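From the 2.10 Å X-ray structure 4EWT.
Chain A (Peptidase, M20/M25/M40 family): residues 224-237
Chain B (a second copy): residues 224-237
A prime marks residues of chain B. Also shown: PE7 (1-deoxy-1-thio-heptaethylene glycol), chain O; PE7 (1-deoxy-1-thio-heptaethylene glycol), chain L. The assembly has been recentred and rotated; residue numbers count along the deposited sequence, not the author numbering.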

ATOM      1  N   SER A 224      -4.296  -9.956  -8.567  1.00 12.53           N
ATOM      2  CA  SER A 224      -3.107  -9.630  -9.370  1.00 12.84           C
ATOM      3  C   SER A 224      -1.976 -10.643  -9.228  1.00 12.66           C
ATOM      4  O   SER A 224      -1.061 -10.669 -10.066  1.00 13.56           O
ATOM      5  CB  SER A 224      -2.588  -8.218  -9.040  1.00 12.29           C
ATOM      6  OG  SER A 224      -1.775  -8.262  -7.882  1.00 11.63           O
ATOM      7  N   ARG A 225      -2.029 -11.467  -8.201  1.00 11.80           N
ATOM      8  CA  ARG A 225      -0.995 -12.413  -7.865  1.00 12.78           C
ATOM      9  C   ARG A 225      -1.520 -13.844  -7.660  1.00 13.03           C
ATOM     10  O   ARG A 225      -0.972 -14.764  -8.159  1.00 13.23           O
ATOM     11  CB  ARG A 225      -0.131 -11.926  -6.704  1.00 12.13           C
ATOM     12  CG  ARG A 225       0.621 -10.680  -6.904  1.00 11.61           C
ATOM     13  CD  ARG A 225       1.858 -10.910  -7.661  1.00 12.24           C
ATOM     14  NE  ARG A 225       1.652 -10.934  -9.074  1.00 12.82           N
ATOM     15  CZ  ARG A 225       2.566 -11.188  -9.983  1.00 13.19           C
ATOM     16  NH1 ARG A 225       3.780 -11.483  -9.662  1.00 13.49           N
ATOM     17  NH2 ARG A 225       2.248 -11.172 -11.219  1.00 13.62           N
ATOM     18  N   ARG A 226      -2.611 -13.973  -6.945  1.00 13.59           N
ATOM     19  CA  ARG A 226      -3.087 -15.280  -6.466  1.00 14.89           C
ATOM     20  C   ARG A 226      -3.878 -16.074  -7.511  1.00 15.72           C
ATOM     21  O   ARG A 226      -3.990 -17.303  -7.418  1.00 17.19           O
ATOM     22  CB  ARG A 226      -3.942 -15.091  -5.211  1.00 14.31           C
ATOM     23  CG  ARG A 226      -3.166 -14.514  -4.038  1.00 16.49           C
ATOM     24  CD  ARG A 226      -1.973 -15.387  -3.703  1.00 17.31           C
ATOM     25  NE  ARG A 226      -1.442 -15.090  -2.376  1.00 19.58           N
ATOM     26  CZ  ARG A 226      -0.158 -15.175  -2.052  1.00 17.83           C
ATOM     27  NH1 ARG A 226       0.728 -15.514  -2.976  1.00 15.33           N
ATOM     28  NH2 ARG A 226       0.236 -14.903  -0.811  1.00 16.89           N
ATOM     29  N   LEU A 227      -4.446 -15.372  -8.484  1.00 15.05           N
ATOM     30  CA  LEU A 227      -5.159 -16.023  -9.569  1.00 15.58           C
ATOM     31  C   LEU A 227      -4.251 -16.144 -10.774  1.00 15.99           C
ATOM     32  O   LEU A 227      -3.399 -15.289 -11.013  1.00 16.00           O
ATOM     33  CB  LEU A 227      -6.420 -15.240  -9.973  1.00 14.66           C
ATOM     34  CG  LEU A 227      -7.518 -15.059  -8.933  1.00 15.25           C
ATOM     35  CD1 LEU A 227      -8.685 -14.285  -9.553  1.00 14.52           C
ATOM     36  CD2 LEU A 227      -7.982 -16.420  -8.383  1.00 15.60           C
ATOM     37  N   SER A 228      -4.422 -17.226 -11.520  1.00 16.65           N
ATOM     38  CA  SER A 228      -3.784 -17.341 -12.810  1.00 17.44           C
ATOM     39  C   SER A 228      -4.270 -16.229 -13.739  1.00 17.56           C
ATOM     40  O   SER A 228      -5.435 -15.838 -13.702  1.00 17.02           O
ATOM     41  CB  SER A 228      -4.115 -18.678 -13.446  1.00 17.88           C
ATOM     42  OG  SER A 228      -3.709 -18.670 -14.796  1.00 20.00           O
ATOM     43  N   PRO A 229      -3.377 -15.740 -14.608  1.00 18.52           N
ATOM     44  CA  PRO A 229      -3.805 -14.781 -15.639  1.00 19.00           C
ATOM     45  C   PRO A 229      -4.931 -15.315 -16.534  1.00 19.36           C
ATOM     46  O   PRO A 229      -5.689 -14.528 -17.105  1.00 20.97           O
ATOM     47  CB  PRO A 229      -2.532 -14.538 -16.460  1.00 19.09           C
ATOM     48  CG  PRO A 229      -1.497 -15.477 -15.914  1.00 20.78           C
ATOM     49  CD  PRO A 229      -1.915 -15.897 -14.554  1.00 18.51           C
ATOM     50  N   PHE A 230      -5.028 -16.632 -16.666  1.00 19.55           N
ATOM     51  CA  PHE A 230      -6.099 -17.256 -17.448  1.00 19.78           C
ATOM     52  C   PHE A 230      -7.377 -17.538 -16.684  1.00 19.56           C
ATOM     53  O   PHE A 230      -8.360 -18.003 -17.253  1.00 20.70           O
ATOM     54  CB  PHE A 230      -5.581 -18.518 -18.159  1.00 21.41           C
ATOM     55  CG  PHE A 230      -4.657 -18.204 -19.286  1.00 20.41           C
ATOM     56  CD1 PHE A 230      -5.134 -18.144 -20.584  1.00 21.16           C
ATOM     57  CD2 PHE A 230      -3.318 -17.896 -19.035  1.00 19.27           C
ATOM     58  CE1 PHE A 230      -4.265 -17.820 -21.647  1.00 21.84           C
ATOM     59  CE2 PHE A 230      -2.452 -17.554 -20.066  1.00 21.07           C
ATOM     60  CZ  PHE A 230      -2.928 -17.521 -21.379  1.00 22.07           C
ATOM     61  N   GLU A 231      -7.381 -17.247 -15.392  1.00 18.70           N
ATOM     62  CA  GLU A 231      -8.620 -17.272 -14.633  1.00 19.04           C
ATOM     63  C   GLU A 231      -9.326 -15.922 -14.742  1.00 18.95           C
ATOM     64  O   GLU A 231      -8.720 -14.908 -15.109  1.00 18.57           O
ATOM     65  CB  GLU A 231      -8.357 -17.596 -13.154  1.00 19.10           C
ATOM     66  CG  GLU A 231      -7.904 -19.012 -12.879  1.00 20.15           C
ATOM     67  CD  GLU A 231      -7.538 -19.187 -11.405  1.00 24.39           C
ATOM     68  OE1 GLU A 231      -8.472 -19.329 -10.588  1.00 25.22           O
ATOM     69  OE2 GLU A 231      -6.326 -19.171 -11.061  1.00 24.38           O
ATOM     70  N   THR A 232     -10.610 -15.927 -14.401  1.00 19.26           N
ATOM     71  CA  THR A 232     -11.451 -14.740 -14.444  1.00 19.03           C
ATOM     72  C   THR A 232     -12.037 -14.530 -13.050  1.00 18.51           C
ATOM     73  O   THR A 232     -12.881 -15.306 -12.591  1.00 19.21           O
ATOM     74  CB  THR A 232     -12.506 -14.939 -15.513  1.00 19.89           C
ATOM     75  OG1 THR A 232     -11.825 -15.111 -16.757  1.00 21.03           O
ATOM     76  CG2 THR A 232     -13.485 -13.769 -15.613  1.00 20.89           C
ATOM     77  N   GLY A 233     -11.532 -13.503 -12.368  1.00 17.40           N
ATOM     78  CA  GLY A 233     -11.917 -13.198 -10.998  1.00 16.51           C
ATOM     79  C   GLY A 233     -12.035 -11.699 -10.780  1.00 16.09           C
ATOM     80  O   GLY A 233     -11.356 -10.915 -11.460  1.00 14.93           O
ATOM     81  N   VAL A 234     -12.908 -11.302  -9.850  1.00 15.02           N
ATOM     82  CA  VAL A 234     -13.100  -9.891  -9.521  1.00 14.73           C
ATOM     83  C   VAL A 234     -13.289  -9.796  -8.023  1.00 14.54           C
ATOM     84  O   VAL A 234     -14.056 -10.578  -7.445  1.00 14.34           O
ATOM     85  CB  VAL A 234     -14.387  -9.263 -10.146  1.00 14.57           C
ATOM     86  CG1 VAL A 234     -14.345  -7.708 -10.063  1.00 15.39           C
ATOM     87  CG2 VAL A 234     -14.588  -9.690 -11.552  1.00 15.05           C
ATOM     88  N   VAL A 235     -12.590  -8.847  -7.407  1.00 14.00           N
ATOM     89  CA  VAL A 235     -12.775  -8.542  -5.998  1.00 13.79           C
ATOM     90  C   VAL A 235     -12.960  -7.050  -5.905  1.00 14.67           C
ATOM     91  O   VAL A 235     -12.017  -6.265  -6.168  1.00 13.12           O
ATOM     92  CB  VAL A 235     -11.581  -9.040  -5.123  1.00 13.98           C
ATOM     93  CG1 VAL A 235     -11.818  -8.708  -3.669  1.00 13.59           C
ATOM     94  CG2 VAL A 235     -11.397 -10.561  -5.278  1.00 13.96           C
ATOM     95  N   THR A 236     -14.195  -6.654  -5.600  1.00 15.66           N
ATOM     96  CA  THR A 236     -14.560  -5.237  -5.458  1.00 17.07           C
ATOM     97  C   THR A 236     -14.948  -4.907  -4.012  1.00 16.74           C
ATOM     98  O   THR A 236     -15.760  -5.627  -3.404  1.00 17.34           O
ATOM     99  CB  THR A 236     -15.718  -4.858  -6.402  1.00 17.66           C
ATOM    100  OG1 THR A 236     -15.222  -4.759  -7.737  1.00 19.53           O
ATOM    101  CG2 THR A 236     -16.317  -3.493  -6.025  1.00 19.08           C
ATOM    102  N   ILE A 237     -14.362  -3.842  -3.454  1.00 15.89           N
ATOM    103  CA  ILE A 237     -14.846  -3.280  -2.197  1.00 15.83           C
ATOM    104  C   ILE A 237     -15.745  -2.126  -2.578  1.00 15.86           C
ATOM    105  O   ILE A 237     -15.260  -1.062  -2.941  1.00 15.27           O
ATOM    106  CB  ILE A 237     -13.735  -2.749  -1.258  1.00 15.94           C
ATOM    107  CG1 ILE A 237     -12.765  -3.856  -0.849  1.00 16.91           C
ATOM    108  CG2 ILE A 237     -14.358  -2.120   0.001  1.00 16.47           C
ATOM    109  CD1 ILE A 237     -13.440  -5.051  -0.136  1.00 16.65           C
TER
ATOM    110  N   SER B 224      -5.509  -5.837 -11.249  1.00 13.46           N
ATOM    111  CA  SER B 224      -6.663  -6.066 -10.385  1.00 13.39           C
ATOM    112  C   SER B 224      -7.821  -5.083 -10.636  1.00 13.20           C
ATOM    113  O   SER B 224      -8.960  -5.391 -10.276  1.00 13.31           O
ATOM    114  CB  SER B 224      -6.280  -6.064  -8.901  1.00 13.01           C
ATOM    115  OG  SER B 224      -6.188  -4.732  -8.398  1.00 15.27           O
ATOM    116  N   ARG B 225      -7.533  -3.929 -11.250  1.00 12.50           N
ATOM    117  CA  ARG B 225      -8.570  -2.893 -11.502  1.00 13.03           C
ATOM    118  C   ARG B 225      -8.631  -2.370 -12.949  1.00 13.53           C
ATOM    119  O   ARG B 225      -9.691  -1.964 -13.426  1.00 14.48           O
ATOM    120  CB  ARG B 225      -8.426  -1.699 -10.530  1.00 12.92           C
ATOM    121  CG  ARG B 225      -8.606  -1.998  -8.982  1.00 12.77           C
ATOM    122  CD  ARG B 225     -10.062  -2.031  -8.558  1.00 13.55           C
ATOM    123  NE  ARG B 225     -10.696  -3.309  -8.894  1.00 14.34           N
ATOM    124  CZ  ARG B 225     -11.961  -3.621  -8.653  1.00 14.43           C
ATOM    125  NH1 ARG B 225     -12.765  -2.748  -8.088  1.00 14.93           N
ATOM    126  NH2 ARG B 225     -12.426  -4.823  -8.992  1.00 15.32           N
ATOM    127  N   ARG B 226      -7.509  -2.348 -13.654  1.00 13.90           N
ATOM    128  CA  ARG B 226      -7.482  -1.676 -14.958  1.00 15.42           C
ATOM    129  C   ARG B 226      -7.849  -2.602 -16.108  1.00 16.30           C
ATOM    130  O   ARG B 226      -8.290  -2.152 -17.171  1.00 17.81           O
ATOM    131  CB  ARG B 226      -6.118  -1.013 -15.212  1.00 15.30           C
ATOM    132  CG  ARG B 226      -5.764   0.147 -14.255  1.00 16.66           C
ATOM    133  CD  ARG B 226      -6.809   1.247 -14.290  1.00 17.09           C
ATOM    134  NE  ARG B 226      -6.355   2.498 -13.664  1.00 18.06           N
ATOM    135  CZ  ARG B 226      -7.150   3.332 -12.982  1.00 18.63           C
ATOM    136  NH1 ARG B 226      -8.431   3.036 -12.820  1.00 16.41           N
ATOM    137  NH2 ARG B 226      -6.662   4.465 -12.461  1.00 17.06           N
ATOM    138  N   LEU B 227      -7.633  -3.889 -15.881  1.00 15.70           N
ATOM    139  CA  LEU B 227      -7.943  -4.951 -16.814  1.00 16.77           C
ATOM    140  C   LEU B 227      -9.329  -5.511 -16.551  1.00 17.20           C
ATOM    141  O   LEU B 227      -9.747  -5.616 -15.406  1.00 17.05           O
ATOM    142  CB  LEU B 227      -6.897  -6.049 -16.663  1.00 15.97           C
ATOM    143  CG  LEU B 227      -5.813  -6.175 -17.737  1.00 18.96           C
ATOM    144  CD1 LEU B 227      -5.430  -4.857 -18.482  1.00 17.27           C
ATOM    145  CD2 LEU B 227      -4.598  -6.963 -17.267  1.00 17.19           C
ATOM    146  N   SER B 228     -10.058  -5.838 -17.615  1.00 18.56           N
ATOM    147  CA  SER B 228     -11.309  -6.564 -17.469  1.00 20.12           C
ATOM    148  C   SER B 228     -11.020  -7.952 -16.873  1.00 19.79           C
ATOM    149  O   SER B 228     -10.008  -8.546 -17.200  1.00 19.35           O
ATOM    150  CB  SER B 228     -12.024  -6.699 -18.820  1.00 21.21           C
ATOM    151  OG  SER B 228     -12.953  -7.770 -18.767  1.00 22.22           O
ATOM    152  N   PRO B 229     -11.896  -8.459 -15.981  1.00 20.39           N
ATOM    153  CA  PRO B 229     -11.754  -9.845 -15.509  1.00 20.84           C
ATOM    154  C   PRO B 229     -11.574 -10.841 -16.671  1.00 21.50           C
ATOM    155  O   PRO B 229     -10.883 -11.850 -16.511  1.00 22.13           O
ATOM    156  CB  PRO B 229     -13.078 -10.132 -14.789  1.00 21.66           C
ATOM    157  CG  PRO B 229     -13.722  -8.842 -14.575  1.00 22.61           C
ATOM    158  CD  PRO B 229     -13.097  -7.796 -15.451  1.00 21.24           C
ATOM    159  N   PHE B 230     -12.169 -10.535 -17.827  1.00 22.30           N
ATOM    160  CA  PHE B 230     -12.103 -11.402 -19.011  1.00 23.33           C
ATOM    161  C   PHE B 230     -10.871 -11.218 -19.882  1.00 22.83           C
ATOM    162  O   PHE B 230     -10.674 -11.963 -20.827  1.00 23.77           O
ATOM    163  CB  PHE B 230     -13.403 -11.306 -19.832  1.00 24.31           C
ATOM    164  CG  PHE B 230     -14.588 -11.783 -19.070  1.00 24.49           C
ATOM    165  CD1 PHE B 230     -15.035 -13.084 -19.211  1.00 24.86           C
ATOM    166  CD2 PHE B 230     -15.202 -10.960 -18.139  1.00 24.03           C
ATOM    167  CE1 PHE B 230     -16.109 -13.541 -18.470  1.00 22.42           C
ATOM    168  CE2 PHE B 230     -16.263 -11.412 -17.393  1.00 25.08           C
ATOM    169  CZ  PHE B 230     -16.716 -12.720 -17.571  1.00 23.84           C
ATOM    170  N   GLU B 231     -10.033 -10.248 -19.544  1.00 22.04           N
ATOM    171  CA  GLU B 231      -8.761 -10.081 -20.216  1.00 21.74           C
ATOM    172  C   GLU B 231      -7.709 -10.948 -19.521  1.00 21.00           C
ATOM    173  O   GLU B 231      -7.891 -11.361 -18.387  1.00 20.11           O
ATOM    174  CB  GLU B 231      -8.323  -8.606 -20.203  1.00 21.90           C
ATOM    175  CG  GLU B 231      -9.161  -7.679 -21.071  1.00 22.98           C
ATOM    176  CD  GLU B 231      -8.682  -6.226 -21.000  1.00 23.72           C
ATOM    177  OE1 GLU B 231      -9.260  -5.435 -20.218  1.00 23.36           O
ATOM    178  OE2 GLU B 231      -7.717  -5.875 -21.718  1.00 25.40           O
ATOM    179  N   THR B 232      -6.609 -11.201 -20.215  1.00 20.87           N
ATOM    180  CA  THR B 232      -5.527 -12.031 -19.699  1.00 20.39           C
ATOM    181  C   THR B 232      -4.244 -11.224 -19.739  1.00 19.33           C
ATOM    182  O   THR B 232      -3.740 -10.881 -20.821  1.00 19.97           O
ATOM    183  CB  THR B 232      -5.397 -13.301 -20.542  1.00 20.88           C
ATOM    184  OG1 THR B 232      -6.594 -14.069 -20.388  1.00 22.95           O
ATOM    185  CG2 THR B 232      -4.200 -14.137 -20.134  1.00 21.45           C
ATOM    186  N   GLY B 233      -3.742 -10.903 -18.555  1.00 17.74           N
ATOM    187  CA  GLY B 233      -2.571 -10.054 -18.399  1.00 17.14           C
ATOM    188  C   GLY B 233      -1.756 -10.343 -17.141  1.00 16.41           C
ATOM    189  O   GLY B 233      -2.298 -10.807 -16.125  1.00 15.05           O
ATOM    190  N   VAL B 234      -0.458 -10.059 -17.207  1.00 15.56           N
ATOM    191  CA  VAL B 234       0.432 -10.286 -16.063  1.00 16.16           C
ATOM    192  C   VAL B 234       1.391  -9.134 -15.979  1.00 15.46           C
ATOM    193  O   VAL B 234       1.929  -8.706 -17.003  1.00 15.64           O
ATOM    194  CB  VAL B 234       1.336 -11.531 -16.228  1.00 16.98           C
ATOM    195  CG1 VAL B 234       2.118 -11.828 -14.889  1.00 17.58           C
ATOM    196  CG2 VAL B 234       0.546 -12.732 -16.669  1.00 18.37           C
ATOM    197  N   VAL B 235       1.605  -8.640 -14.761  1.00 14.40           N
ATOM    198  CA  VAL B 235       2.678  -7.705 -14.488  1.00 13.90           C
ATOM    199  C   VAL B 235       3.493  -8.219 -13.314  1.00 14.45           C
ATOM    200  O   VAL B 235       2.997  -8.313 -12.152  1.00 14.62           O
ATOM    201  CB  VAL B 235       2.166  -6.259 -14.202  1.00 13.67           C
ATOM    202  CG1 VAL B 235       3.341  -5.336 -14.002  1.00 13.93           C
ATOM    203  CG2 VAL B 235       1.328  -5.738 -15.377  1.00 14.50           C
ATOM    204  N   THR B 236       4.725  -8.589 -13.619  1.00 13.59           N
ATOM    205  CA  THR B 236       5.640  -9.132 -12.625  1.00 14.19           C
ATOM    206  C   THR B 236       6.864  -8.221 -12.497  1.00 14.31           C
ATOM    207  O   THR B 236       7.449  -7.788 -13.509  1.00 13.84           O
ATOM    208  CB  THR B 236       6.108 -10.551 -13.026  1.00 14.46           C
ATOM    209  OG1 THR B 236       5.096 -11.503 -12.672  1.00 17.07           O
ATOM    210  CG2 THR B 236       7.407 -10.925 -12.321  1.00 14.84           C
ATOM    211  N   ILE B 237       7.219  -7.903 -11.262  1.00 13.55           N
ATOM    212  CA  ILE B 237       8.465  -7.218 -10.979  1.00 13.75           C
ATOM    213  C   ILE B 237       9.413  -8.299 -10.518  1.00 13.68           C
ATOM    214  O   ILE B 237       9.273  -8.827  -9.405  1.00 13.60           O
ATOM    215  CB  ILE B 237       8.290  -6.170  -9.862  1.00 13.93           C
ATOM    216  CG1 ILE B 237       7.352  -5.045 -10.312  1.00 13.90           C
ATOM    217  CG2 ILE B 237       9.639  -5.625  -9.403  1.00 15.18           C
ATOM    218  CD1 ILE B 237       7.794  -4.376 -11.573  1.00 16.05           C
TER
HETATM  219  S1  PE7 O 403      -9.220   9.699 -17.449  1.00 62.54           S
HETATM  220  C2  PE7 O 403      -9.211   8.901 -15.807  1.00 58.69           C
HETATM  221  C3  PE7 O 403      -8.341   7.652 -15.781  1.00 56.38           C
HETATM  222  O4  PE7 O 403      -9.131   6.552 -15.363  1.00 54.35           O
HETATM  223  C5  PE7 O 403      -8.363   5.387 -15.600  1.00 54.44           C
HETATM  224  C6  PE7 O 403      -9.274   4.248 -15.971  1.00 54.32           C
HETATM  225  O7  PE7 O 403     -10.604   4.731 -16.065  1.00 54.27           O
HETATM  226  C8  PE7 O 403     -11.414   3.684 -16.597  1.00 55.12           C
HETATM  227  C9  PE7 O 403     -11.978   4.143 -17.910  1.00 56.23           C
HETATM  228  O10 PE7 O 403     -13.323   4.544 -17.671  1.00 58.79           O
HETATM  229  C11 PE7 O 403     -14.035   4.600 -18.923  1.00 61.13           C
HETATM  230  C12 PE7 O 403     -14.307   6.045 -19.353  1.00 62.87           C
HETATM  231  O13 PE7 O 403     -13.341   6.951 -18.786  1.00 63.81           O
HETATM  232  C14 PE7 O 403     -13.075   8.013 -19.713  1.00 64.93           C
HETATM  233  C15 PE7 O 403     -13.253   9.342 -19.008  1.00 65.69           C
HETATM  234  O16 PE7 O 403     -14.531   9.390 -18.336  1.00 66.53           O
HETATM  235  C17 PE7 O 403     -14.326   9.408 -16.907  1.00 67.11           C
HETATM  236  C18 PE7 O 403     -14.472  10.794 -16.291  1.00 67.57           C
HETATM  237  O19 PE7 O 403     -13.304  11.016 -15.488  1.00 67.59           O
HETATM  238  C20 PE7 O 403     -12.668  12.258 -15.857  1.00 67.75           C
HETATM  239  C21 PE7 O 403     -11.212  12.278 -15.373  1.00 67.11           C
HETATM  240  O22 PE7 O 403     -10.612  13.530 -15.710  1.00 66.13           O
HETATM  241  S1  PE7 L 403       7.164 -26.388  -7.313  1.00 58.87           S
HETATM  242  C2  PE7 L 403       8.060 -27.725  -6.432  1.00 54.37           C
HETATM  243  C3  PE7 L 403       8.680 -27.249  -5.121  1.00 52.56           C
HETATM  244  O4  PE7 L 403       7.641 -26.978  -4.158  1.00 49.62           O
HETATM  245  C5  PE7 L 403       8.176 -27.034  -2.832  1.00 46.87           C
HETATM  246  C6  PE7 L 403       7.858 -25.736  -2.118  1.00 44.32           C
HETATM  247  O7  PE7 L 403       6.455 -25.793  -1.855  1.00 42.55           O
HETATM  248  C8  PE7 L 403       6.031 -24.537  -1.311  1.00 40.82           C
HETATM  249  C9  PE7 L 403       4.530 -24.496  -1.078  1.00 38.71           C
HETATM  250  O10 PE7 L 403       3.857 -25.202  -2.094  1.00 38.22           O
HETATM  251  C11 PE7 L 403       2.594 -24.595  -2.341  1.00 38.40           C
HETATM  252  C12 PE7 L 403       2.395 -24.221  -3.794  1.00 39.21           C
HETATM  253  O13 PE7 L 403       1.821 -22.905  -3.781  1.00 40.06           O
HETATM  254  C14 PE7 L 403       1.588 -22.382  -5.084  1.00 38.30           C
HETATM  255  C15 PE7 L 403       1.576 -20.876  -4.887  1.00 37.73           C
HETATM  256  O16 PE7 L 403       0.733 -20.613  -3.785  1.00 36.34           O
HETATM  257  C17 PE7 L 403       0.647 -19.214  -3.541  1.00 36.09           C
HETATM  258  C18 PE7 L 403       0.085 -19.066  -2.147  1.00 35.85           C
HETATM  259  O19 PE7 L 403       1.217 -19.157  -1.285  1.00 35.53           O
HETATM  260  C20 PE7 L 403       0.835 -18.748   0.032  1.00 36.19           C
HETATM  261  C21 PE7 L 403       1.523 -19.600   1.111  1.00 36.81           C
HETATM  262  O22 PE7 L 403       1.600 -20.978   0.721  1.00 36.80           O
HETATM  263  O   HOH W   1      -0.033  -9.983 -12.512  1.00  2.10           O
HETATM  264  O   HOH W   2      -8.001 -14.923 -18.573  1.00 21.12           O
HETATM  265  O   HOH W   3      -7.841 -12.374 -15.835  1.00 18.55           O
HETATM  266  O   HOH W   4     -10.016 -13.910 -18.221  1.00 26.16           O
HETATM  267  O   HOH W   5     -10.885  -7.194  -9.255  1.00  5.91           O

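How do the two backbones lie against each other? In each chain the end of a helix gives way to a loop that leads into a strand starting at Gly233 or Gly233′, with a type I turn from residue 228 to 231 on the way. The pairing is close to twofold: Ser224 meets Ser224′, their CB atoms 4.3 Å apart, while Pro229 lies beside Thr232′ and Thr232 beside Pro229′. No direct backbone hydrogen bond joins the stretches, so side chains and water do the linking, and together the two sides bury 711 Å².

What keeps each turn in shape? Glu231 N donates to Ser228 O (2.9 Å), closing the turn, and Phe230 N donates to Ser228 OG (3.1 Å). The carboxylate of Glu231 folds back: its CA-to-CB bond points away from the partner, and its OE2 accepts from Ser228 N at 2.8 Å within its own chain. Chain B repeats the pattern. Gly233 suits its tight place within its own chain: an ideal CB there would come 2.3 Å from Leu227 CD1.

How does an arginine reach across? The CA-to-CB bond of Arg225 runs sideways, but the m, m, p side chain brings its guanidinium to the other strand. Arg225 NE donates to Ser224 O (2.9 Å), which steadies the group, while Arg225 NH1 and NH2 both donate to Thr236′ OG1, at 3.3 and 3.2 Å. One hydroxyl oxygen thus receives two donors near the guanidinium plane. Val235′ O lies over a face, 3.1 Å from Arg225 NH2, at too poor an angle for a hydrogen bond. Water 1 extends the link, 2.7 Å from Ser224 O and accepting from Arg225 NH2 and Val235′ N. Arg225′ and water 5 make the matching set.

What fills the space around the turns? Pro229 and Thr232 point toward the other stretch, as do their counterparts. The compact proline ring packs on valine, with Pro229 CG 3.5 Å from Val234′ CG2 and Pro229′ CG 3.3 Å from Val234 CG2. Phe230 starts away from the partner, yet its ring end returns to it: Thr232′ CG2 sits 3.8 Å from the centroid of the Phe230 ring, over its face, in a CH-pi contact. Threonine serves twice here, because its methyl meets the ring while its hydroxyl binds water. Water 2 lies 2.5 Å from Thr232′ OG1 and donates to Pro229 O; water 4 joins Thr232 OG1 to Pro229′ O. Between the turns, water 3 lies 2.8 Å from Glu231 O and 2.7 Å from Glu231′ O, bridging the two carbonyls.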